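Local structure of exopolyphosphatase (1T6C) at residues V143-G148 with I278-K283; G213-T218 with K272-G277. The protein probably hydrolyses phosphoanhydride bonds of polyphosphate or guanosine pentaphosphate and binds a calcium ion. One frame throughout, in Å; residues are numbered along the deposited sequence.

Contact 1: V143-G148 with I278-K283; sequences VDQGGG and IGIFLK. With CA (calcium ion), chain C.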
loop_
_atom_site.group_PDB
_atom_site.type_symbol
_atom_site.label_atom_id
_atom_site.label_comp_id
_atom_site.label_asym_id
_atom_site.label_seq_id
_atom_site.Cartn_x
_atom_site.Cartn_y
_atom_site.Cartn_z
ATOM N N VAL A 143 -8.690 -4.926 0.976
ATOM C CA VAL A 143 -8.761 -3.596 1.575
ATOM C C VAL A 143 -7.345 -3.080 1.727
ATOM O O VAL A 143 -6.592 -3.553 2.574
ATOM C CB VAL A 143 -9.467 -3.639 2.941
ATOM C CG1 VAL A 143 -9.532 -2.250 3.563
ATOM C CG2 VAL A 143 -10.837 -4.209 2.804
ATOM N N ASP A 144 -6.970 -2.135 0.885
ATOM C CA ASP A 144 -5.576 -1.680 0.800
ATOM C C ASP A 144 -5.446 -0.220 1.224
ATOM O O ASP A 144 -5.739 0.729 0.464
ATOM C CB ASP A 144 -5.050 -1.871 -0.607
ATOM C CG ASP A 144 -3.583 -1.630 -0.722
ATOM O OD1 ASP A 144 -2.880 -1.226 0.273
ATOM O OD2 ASP A 144 -3.053 -1.816 -1.845
ATOM N N GLN A 145 -4.975 -0.046 2.451
ATOM C CA GLN A 145 -4.847 1.257 3.058
ATOM C C GLN A 145 -3.415 1.741 2.948
ATOM O O GLN A 145 -2.477 1.040 3.320
ATOM C CB GLN A 145 -5.285 1.200 4.537
ATOM C CG GLN A 145 -5.008 2.499 5.292
ATOM C CD GLN A 145 -3.638 2.566 5.901
ATOM O OE1 GLN A 145 -3.201 1.635 6.578
ATOM N NE2 GLN A 145 -2.915 3.679 5.658
ATOM N N GLY A 146 -3.252 2.965 2.441
ATOM C CA GLY A 146 -1.951 3.581 2.233
ATOM C C GLY A 146 -1.924 4.681 1.197
ATOM O O GLY A 146 -2.708 4.693 0.241
ATOM N N GLY A 147 -0.992 5.612 1.382
ATOM C CA GLY A 147 -0.695 6.629 0.381
ATOM C C GLY A 147 -1.793 7.630 0.143
ATOM O O GLY A 147 -1.940 8.141 -0.976
ATOM N N GLY A 148 -2.633 7.835 1.156
ATOM C CA GLY A 148 -3.729 8.773 1.088
ATOM C C GLY A 148 -5.092 8.221 0.734
ATOM O O GLY A 148 -6.057 8.978 0.617
ATOM N N ILE A 278 -5.897 1.938 12.107
ATOM C CA ILE A 278 -6.531 0.807 12.786
ATOM C C ILE A 278 -8.042 0.975 12.720
ATOM O O ILE A 278 -8.762 0.006 12.475
ATOM C CB ILE A 278 -6.059 0.705 14.233
ATOM C CG1 ILE A 278 -4.576 0.381 14.300
ATOM C CG2 ILE A 278 -6.817 -0.406 14.952
ATOM C CD1 ILE A 278 -4.001 0.594 15.694
ATOM N N GLY A 279 -8.543 2.186 12.889
ATOM C CA GLY A 279 -9.976 2.459 12.848
ATOM C C GLY A 279 -10.639 2.135 11.526
ATOM O O GLY A 279 -11.781 1.626 11.502
ATOM N N ILE A 280 -9.932 2.378 10.420
ATOM C CA ILE A 280 -10.451 2.050 9.117
ATOM C C ILE A 280 -10.723 0.558 9.051
ATOM O O ILE A 280 -11.771 0.140 8.578
ATOM C CB ILE A 280 -9.470 2.462 7.967
ATOM C CG1 ILE A 280 -9.430 3.975 7.827
ATOM C CG2 ILE A 280 -9.892 1.757 6.644
ATOM C CD1 ILE A 280 -8.354 4.441 6.855
ATOM N N PHE A 281 -9.783 -0.251 9.496
ATOM C CA PHE A 281 -9.977 -1.713 9.429
ATOM C C PHE A 281 -11.031 -2.174 10.404
ATOM O O PHE A 281 -11.800 -3.083 10.073
ATOM C CB PHE A 281 -8.665 -2.432 9.682
ATOM C CG PHE A 281 -7.727 -2.344 8.510
ATOM C CD1 PHE A 281 -6.721 -1.390 8.480
ATOM C CD2 PHE A 281 -7.905 -3.158 7.409
ATOM C CE1 PHE A 281 -5.909 -1.285 7.372
ATOM C CE2 PHE A 281 -7.090 -3.031 6.292
ATOM C CZ PHE A 281 -6.103 -2.122 6.288
ATOM N N LEU A 282 -11.102 -1.563 11.580
ATOM C CA LEU A 282 -12.089 -1.980 12.607
ATOM C C LEU A 282 -13.495 -1.695 12.066
ATOM O O LEU A 282 -14.378 -2.580 12.057
ATOM C CB LEU A 282 -11.812 -1.226 13.915
ATOM C CG LEU A 282 -12.711 -1.624 15.081
ATOM C CD1 LEU A 282 -12.361 -3.049 15.533
ATOM C CD2 LEU A 282 -12.519 -0.582 16.184
ATOM N N LYS A 283 -13.729 -0.462 11.608
ATOM C CA LYS A 283 -15.019 -0.093 11.040
ATOM C C LYS A 283 -15.352 -0.902 9.779
ATOM O O LYS A 283 -16.507 -1.244 9.545
ATOM C CB LYS A 283 -15.136 1.437 10.828
ATOM C CG LYS A 283 -16.493 1.925 10.323
ATOM C CD LYS A 283 -17.678 1.653 11.260
ATOM C CE LYS A 283 -17.634 2.483 12.531
ATOM N NZ LYS A 283 -18.961 2.345 13.282
HETATM CA CA CA C . -4.221 2.810 -0.809
HETATM O O HOH W 1 -1.903 1.329 -0.646
HETATM O O HOH W 2 -3.543 3.651 -3.360
#

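Contact 2: G213-T218 with K272-G277; sequences GGTITT and KVILAG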
loop_
_atom_site.group_PDB
_atom_site.type_symbol
_atom_site.label_atom_id
_atom_site.label_comp_id
_atom_site.label_asym_id
_atom_site.label_seq_id
_atom_site.Cartn_x
_atom_site.Cartn_y
_atom_site.Cartn_z
ATOM N N GLY A 213 -1.235 -3.147 3.754
ATOM C CA GLY A 213 -0.615 -1.870 4.074
ATOM C C GLY A 213 0.120 -1.893 5.388
ATOM O O GLY A 213 0.071 -2.867 6.151
ATOM N N GLY A 214 0.743 -0.751 5.683
ATOM C CA GLY A 214 1.602 -0.591 6.836
ATOM C C GLY A 214 0.915 -0.677 8.171
ATOM O O GLY A 214 1.485 -1.163 9.160
ATOM N N THR A 215 -0.325 -0.210 8.228
ATOM C CA THR A 215 -1.076 -0.319 9.460
ATOM C C THR A 215 -1.345 -1.782 9.825
ATOM O O THR A 215 -1.043 -2.212 10.934
ATOM C CB THR A 215 -2.406 0.450 9.367
ATOM O OG1 THR A 215 -2.145 1.853 9.114
ATOM C CG2 THR A 215 -3.112 0.349 10.711
ATOM N N ILE A 216 -1.938 -2.512 8.898
ATOM C CA ILE A 216 -2.407 -3.863 9.221
ATOM C C ILE A 216 -1.262 -4.876 9.422
ATOM O O ILE A 216 -1.357 -5.786 10.261
ATOM C CB ILE A 216 -3.475 -4.317 8.203
ATOM C CG1 ILE A 216 -4.351 -5.415 8.817
ATOM C CG2 ILE A 216 -2.837 -4.702 6.900
ATOM C CD1 ILE A 216 -5.321 -4.923 9.875
ATOM N N THR A 217 -0.147 -4.713 8.716
ATOM C CA THR A 217 0.979 -5.607 8.929
ATOM C C THR A 217 1.649 -5.286 10.262
ATOM O O THR A 217 2.117 -6.180 10.941
ATOM C CB THR A 217 2.032 -5.569 7.794
ATOM O OG1 THR A 217 2.430 -4.217 7.506
ATOM C CG2 THR A 217 1.443 -6.120 6.495
ATOM N N THR A 218 1.713 -4.012 10.634
ATOM C CA THR A 218 2.206 -3.658 11.970
ATOM C C THR A 218 1.315 -4.233 13.039
ATOM O O THR A 218 1.814 -4.801 14.005
ATOM C CB THR A 218 2.309 -2.155 12.120
ATOM O OG1 THR A 218 3.260 -1.653 11.168
ATOM C CG2 THR A 218 2.838 -1.794 13.491
ATOM N N LYS A 272 1.823 8.613 14.946
ATOM C CA LYS A 272 0.619 9.442 15.148
ATOM C C LYS A 272 -0.581 8.944 14.328
ATOM O O LYS A 272 -1.699 8.818 14.861
ATOM C CB LYS A 272 0.920 10.905 14.854
ATOM C CG LYS A 272 -0.181 11.848 15.267
ATOM C CD LYS A 272 0.423 13.183 15.653
ATOM C CE LYS A 272 -0.451 14.283 15.249
ATOM N NZ LYS A 272 0.179 15.548 15.669
ATOM N N VAL A 273 -0.353 8.619 13.063
ATOM C CA VAL A 273 -1.458 8.169 12.204
ATOM C C VAL A 273 -1.936 6.729 12.340
ATOM O O VAL A 273 -2.988 6.405 11.788
ATOM C CB VAL A 273 -1.163 8.436 10.703
ATOM C CG1 VAL A 273 -0.849 9.907 10.486
ATOM C CG2 VAL A 273 -0.038 7.530 10.216
ATOM N N ILE A 274 -1.209 5.874 13.068
ATOM C CA ILE A 274 -1.578 4.460 13.134
ATOM C C ILE A 274 -2.958 4.283 13.711
ATOM O O ILE A 274 -3.664 3.379 13.260
ATOM C CB ILE A 274 -0.515 3.601 13.881
ATOM C CG1 ILE A 274 -0.800 2.117 13.593
ATOM C CG2 ILE A 274 -0.434 3.954 15.358
ATOM C CD1 ILE A 274 0.274 1.227 14.145
ATOM N N LEU A 275 -3.395 5.131 14.647
ATOM C CA LEU A 275 -4.720 4.920 15.254
ATOM C C LEU A 275 -5.844 5.030 14.204
ATOM O O LEU A 275 -6.754 4.199 14.133
ATOM C CB LEU A 275 -4.947 5.919 16.403
ATOM C CG LEU A 275 -6.262 5.745 17.157
ATOM C CD1 LEU A 275 -6.287 4.405 17.918
ATOM C CD2 LEU A 275 -6.504 6.926 18.096
ATOM N N ALA A 276 -5.776 6.035 13.360
ATOM C CA ALA A 276 -6.721 6.227 12.261
ATOM C C ALA A 276 -6.711 5.051 11.334
ATOM O O ALA A 276 -7.778 4.604 10.880
ATOM C CB ALA A 276 -6.417 7.538 11.470
ATOM N N GLY A 277 -5.526 4.525 11.029
ATOM C CA GLY A 277 -5.424 3.342 10.204
ATOM C C GLY A 277 -6.137 2.167 10.822
ATOM O O GLY A 277 -6.852 1.448 10.147
#

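Contact 1: V143-G148 with I278-K283
Strand 143-146 and helix 278-283 run nearly antiparallel where V143 and Q145 meet I280 and F281. Their axes come within 10.1 Å at an angle of 163°. This is a helix packed on a strand of the six-stranded mixed sheet in an actin-like fold. V143 and Q145 alternate with D144, so both point toward the helix while D144 points away. The F281 ring fills the interval between strand and helix. Its CG lies anti to the carbonyl carbon (chi1 -74°), which carries the far end of the ring to the strand. V143 CG1 is 3.7 Å from F281 CE2, and the two side chains slide past each other in opposite directions. Further along the strand, Q145 CB is 3.8 Å from F281 CE1. Both carbons approach the ring obliquely. The amide plane of Q145 is turned 78° from the ring plane. I280 CD1 adds a looser contact, 4.2 Å from Q145 CG, with the two chains at about a right angle. The contact is apolar apart from the Q145 amide. Q145 is buried, and its OE1 is hydrogen-bonded to T215 OG1 of helix 214-223. The other side of the same strand carries the calcium site. S149 and E151 also bind the calcium ion, and two waters complete the set of ligands. D144 binds through its backbone, while its carboxylate holds a water of the site: water 1 donates to D144 OD1 at 2.9 Å. The calcium ion is 2.9 Å from D144 O and 2.6 Å from G146 O.

Contact 2: G213-T218 with K272-G277
T215 meets G277 and I274 through its methyl, which the first torsion (chi1 -60°) sets anti to the backbone N. The contact is a packing of two helices in the actin-like fold: the first turn of helix 214-223 against the start of helix 274-288. I274 answers with CG1 anti to its own backbone N (chi1 -166°), which extends the chain toward both T215 and T218. T218 lies one helical turn on from T215, and its CG2 also faces I274. The approach is closest at G277, where the CA atoms of T215 and G277 are 5.7 Å apart. G277 has no side chain, and the T215 methyl lies directly on its backbone, with T215 CG2 3.5 Å from G277 C. I274 flanks this point: its CG1 is 4.1 Å from T215 CG2. Its CD1 reaches on to T218 CG2 at 4.0 Å, the two side chains crossing obliquely. All four touching residues are buried. While the T215 methyl packs here, its hydroxyl is engaged by Q145 of strand 139-146. G213 sits at the N-cap, at backbone angles that suit a residue without a side chain. Its O accepts from T217 N in the first turn of the helix. The T218 hydroxyl turns back into its own helix. G214 O accepts from T218 N at 3.2 Å and from T218 OG1 at 2.7 Å, the latter nearly in line with the C=O bond (163°).

In the fold
From the N terminus, the chain first builds the five-stranded sheet, then enters the six-stranded sheet through strand 139-146. Contact 1 opens there, at 143-148. The chain continues through strand 208-212 to helix 214-223, where contact 2 opens. Helix 274-288 then closes both: 272-277 closes contact 2, and 278-283 closes contact 1. Contact 2 is therefore nested inside the loop of contact 1. One helix is thus tied to a sheet strand and to the helix that follows the neighbouring strand. The contact centres are 7 Å apart. They also meet directly, where I216 CD1 packs against F281 CG at 3.8 Å.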